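Local coordinates for chlorella virus DNA ligase-adenylate (Chlorella virus, PDB 1FVI), which probably seals nicks in duplex DNA as an ATP-dependent DNA ligase, working through an enzyme-adenylate intermediate in which AMP is linked covalently to a lysine, at residues 94-99 with 113-118. The protein carries 1 engineered substitution. Residues are numbered along the deposited sequence; the frame is centred on the assembly and turned at random.
With AMP (adenosine monophosphate), chain C.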
loop_
_atom_site.group_PDB
_atom_site.type_symbol
_atom_site.label_atom_id
_atom_site.label_comp_id
_atom_site.label_asym_id
_atom_site.label_seq_id
_atom_site.Cartn_x
_atom_site.Cartn_y
_atom_site.Cartn_z
ATOM N N TYR A 94 8.146 5.262 -5.968
ATOM C CA TYR A 94 8.935 4.855 -4.823
ATOM C C TYR A 94 8.227 5.389 -3.593
ATOM O O TYR A 94 8.126 6.608 -3.402
ATOM C CB TYR A 94 10.365 5.390 -4.895
ATOM C CG TYR A 94 11.189 4.991 -3.694
ATOM C CD1 TYR A 94 11.789 3.734 -3.619
ATOM C CD2 TYR A 94 11.381 5.879 -2.634
ATOM C CE1 TYR A 94 12.572 3.369 -2.514
ATOM C CE2 TYR A 94 12.162 5.529 -1.521
ATOM C CZ TYR A 94 12.753 4.280 -1.478
ATOM O OH TYR A 94 13.555 3.964 -0.419
ATOM N N TYR A 95 7.647 4.471 -2.821
ATOM C CA TYR A 95 6.955 4.828 -1.592
ATOM C C TYR A 95 8.045 4.905 -0.523
ATOM O O TYR A 95 8.618 3.879 -0.131
ATOM C CB TYR A 95 5.928 3.753 -1.230
ATOM C CG TYR A 95 4.748 3.646 -2.184
ATOM C CD1 TYR A 95 4.784 2.771 -3.270
ATOM C CD2 TYR A 95 3.579 4.394 -1.974
ATOM C CE1 TYR A 95 3.683 2.635 -4.129
ATOM C CE2 TYR A 95 2.473 4.264 -2.822
ATOM C CZ TYR A 95 2.537 3.379 -3.896
ATOM O OH TYR A 95 1.454 3.220 -4.731
ATOM N N TRP A 96 8.351 6.129 -0.102
ATOM C CA TRP A 96 9.398 6.401 0.882
ATOM C C TRP A 96 8.794 6.407 2.262
ATOM O O TRP A 96 8.121 7.359 2.636
ATOM C CB TRP A 96 10.009 7.763 0.553
ATOM C CG TRP A 96 11.223 8.191 1.354
ATOM C CD1 TRP A 96 11.997 7.417 2.163
ATOM C CD2 TRP A 96 11.756 9.527 1.438
ATOM N NE1 TRP A 96 12.970 8.189 2.759
ATOM C CE2 TRP A 96 12.845 9.485 2.335
ATOM C CE3 TRP A 96 11.408 10.756 0.848
ATOM C CZ2 TRP A 96 13.593 10.626 2.667
ATOM C CZ3 TRP A 96 12.155 11.892 1.176
ATOM C CH2 TRP A 96 13.236 11.811 2.082
ATOM N N PHE A 97 9.028 5.343 3.022
ATOM C CA PHE A 97 8.445 5.252 4.355
ATOM C C PHE A 97 9.349 5.456 5.573
ATOM O O PHE A 97 8.845 5.559 6.699
ATOM C CB PHE A 97 7.602 3.973 4.496
ATOM C CG PHE A 97 8.339 2.700 4.179
ATOM C CD1 PHE A 97 9.441 2.291 4.956
ATOM C CD2 PHE A 97 7.867 1.850 3.183
ATOM C CE1 PHE A 97 10.052 1.051 4.751
ATOM C CE2 PHE A 97 8.466 0.598 2.961
ATOM C CZ PHE A 97 9.561 0.192 3.746
ATOM N N ASP A 98 10.667 5.503 5.361
ATOM C CA ASP A 98 11.593 5.723 6.465
ATOM C C ASP A 98 12.848 6.459 6.018
ATOM O O ASP A 98 13.180 6.484 4.836
ATOM C CB ASP A 98 11.944 4.412 7.184
ATOM C CG ASP A 98 12.148 4.601 8.683
ATOM O OD1 ASP A 98 12.225 5.758 9.157
ATOM O OD2 ASP A 98 12.234 3.581 9.399
ATOM N N TYR A 99 13.540 7.037 6.994
ATOM C CA TYR A 99 14.741 7.839 6.774
ATOM C C TYR A 99 15.603 7.792 8.023
ATOM O O TYR A 99 15.246 8.408 9.035
ATOM C CB TYR A 99 14.314 9.299 6.557
ATOM C CG TYR A 99 15.424 10.262 6.204
ATOM C CD1 TYR A 99 16.605 9.814 5.601
ATOM C CD2 TYR A 99 15.257 11.636 6.390
ATOM C CE1 TYR A 99 17.582 10.707 5.181
ATOM C CE2 TYR A 99 16.226 12.540 5.971
ATOM C CZ TYR A 99 17.384 12.065 5.363
ATOM O OH TYR A 99 18.331 12.949 4.906
ATOM N N GLU A 113 9.568 12.890 10.592
ATOM C CA GLU A 113 9.636 14.345 10.550
ATOM C C GLU A 113 10.870 14.798 9.773
ATOM O O GLU A 113 10.852 15.839 9.122
ATOM C CB GLU A 113 9.669 14.905 11.963
ATOM C CG GLU A 113 9.570 16.412 12.024
ATOM C CD GLU A 113 8.267 16.944 11.470
ATOM O OE1 GLU A 113 8.287 18.091 10.971
ATOM O OE2 GLU A 113 7.230 16.235 11.540
ATOM N N ASP A 114 11.948 14.021 9.861
ATOM C CA ASP A 114 13.165 14.315 9.106
ATOM C C ASP A 114 12.845 14.235 7.600
ATOM O O ASP A 114 13.248 15.105 6.816
ATOM C CB ASP A 114 14.271 13.296 9.421
ATOM C CG ASP A 114 15.006 13.589 10.718
ATOM O OD1 ASP A 114 14.901 14.710 11.266
ATOM O OD2 ASP A 114 15.713 12.678 11.187
ATOM N N MET A 115 12.145 13.170 7.207
ATOM C CA MET A 115 11.746 12.956 5.813
ATOM C C MET A 115 10.886 14.120 5.368
ATOM O O MET A 115 11.099 14.678 4.295
ATOM C CB MET A 115 10.953 11.642 5.668
ATOM C CG MET A 115 10.171 11.485 4.341
ATOM S SD MET A 115 9.366 9.847 4.096
ATOM C CE MET A 115 8.079 9.879 5.374
ATOM N N LYS A 116 9.935 14.506 6.213
ATOM C CA LYS A 116 9.033 15.605 5.888
ATOM C C LYS A 116 9.788 16.901 5.637
ATOM O O LYS A 116 9.549 17.580 4.623
ATOM C CB LYS A 116 7.996 15.805 6.995
ATOM C CG LYS A 116 6.937 14.728 7.047
ATOM C CD LYS A 116 5.939 14.993 8.156
ATOM C CE LYS A 116 5.153 16.269 7.893
ATOM N NZ LYS A 116 4.210 16.590 8.999
ATOM N N ASN A 117 10.718 17.209 6.544
ATOM C CA ASN A 117 11.526 18.418 6.445
ATOM C C ASN A 117 12.445 18.402 5.241
ATOM O O ASN A 117 12.591 19.421 4.558
ATOM C CB ASN A 117 12.319 18.667 7.723
ATOM C CG ASN A 117 11.452 19.218 8.840
ATOM O OD1 ASN A 117 11.312 18.597 9.897
ATOM N ND2 ASN A 117 10.854 20.386 8.607
ATOM N N TYR A 118 13.019 17.241 4.940
ATOM C CA TYR A 118 13.903 17.139 3.790
ATOM C C TYR A 118 13.103 17.531 2.552
ATOM O O TYR A 118 13.582 18.313 1.727
ATOM C CB TYR A 118 14.465 15.718 3.652
ATOM C CG TYR A 118 15.435 15.566 2.516
ATOM C CD1 TYR A 118 16.802 15.750 2.715
ATOM C CD2 TYR A 118 14.988 15.274 1.230
ATOM C CE1 TYR A 118 17.700 15.652 1.661
ATOM C CE2 TYR A 118 15.871 15.173 0.167
ATOM C CZ TYR A 118 17.226 15.363 0.388
ATOM O OH TYR A 118 18.106 15.251 -0.658
HETATM P P AMP C . 3.662 -9.131 3.465
HETATM O O1P AMP C . 3.645 -10.308 4.330
HETATM O O3P AMP C . 4.146 -9.807 2.116
HETATM O "O5'" AMP C . 4.830 -8.247 3.811
HETATM C "C5'" AMP C . 5.159 -7.054 2.945
HETATM C "C4'" AMP C . 6.633 -6.711 2.947
HETATM O "O4'" AMP C . 6.729 -5.371 2.457
HETATM C "C3'" AMP C . 7.276 -6.717 4.353
HETATM O "O3'" AMP C . 8.608 -7.227 4.389
HETATM C "C2'" AMP C . 7.340 -5.280 4.742
HETATM O "O2'" AMP C . 8.471 -5.045 5.572
HETATM C "C1'" AMP C . 7.328 -4.519 3.404
HETATM N N9 AMP C . 6.530 -3.312 3.501
HETATM C C8 AMP C . 5.537 -2.966 2.612
HETATM N N7 AMP C . 4.991 -1.834 2.954
HETATM C C5 AMP C . 5.627 -1.394 4.107
HETATM C C6 AMP C . 5.474 -0.264 4.923
HETATM N N6 AMP C . 4.556 0.700 4.675
HETATM N N1 AMP C . 6.296 -0.179 5.985
HETATM C C2 AMP C . 7.183 -1.119 6.220
HETATM N N3 AMP C . 7.438 -2.239 5.538
HETATM C C4 AMP C . 6.619 -2.355 4.451
HETATM O O HOH W 1 16.300 9.973 10.820
#
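Two arginines grip Asp98 OD2, Arg165 NH1 and Arg111 NH2, each by a salt bridge; its sister OD1 takes Tyr99 N at 2.8 Å, from above the carboxylate plane. Asp114 OD2 pairs with Lys106, and a water lies 2.8 Å from that oxygen and 2.6 Å from Tyr99 O, bridging helix and strand. The rest of the contact is one methionine among three aromatic side chains. Extended chi1 and chi2 (165° and 174°) lay Met115 CG and SD over one face of the Trp96 indole, while the bend at chi3 (68°) turns CE off that line, 3.7 Å from Trp96 O. CG sits 3.6 Å from the centroid of the six-membered ring, almost on its normal, a CH-pi contact; SD, 3.7 Å from the five-membered centroid, makes a Met-aromatic one. Tyr118 crosses the indole rim at about a right angle, CD2 to Trp96 CH2 at 4.0 Å. Tyr99 rests against the helix, its CD2 3.6 Å from Asp114 CB and Met115 N at the ring edge. A classic beta bulge, Phe97 and Asp98 both facing Asp64, points two successive side chains away before Tyr99 returns to the helix; Phe97 lays one face over the adenine of AMP, N1 above the ring centre. Strand 92-99 and helix 108-121 open a beta-alpha-beta unit that strand 131-135 closes, pairing parallel beside 92-99, whose other neighbour is antiparallel strand 63-68.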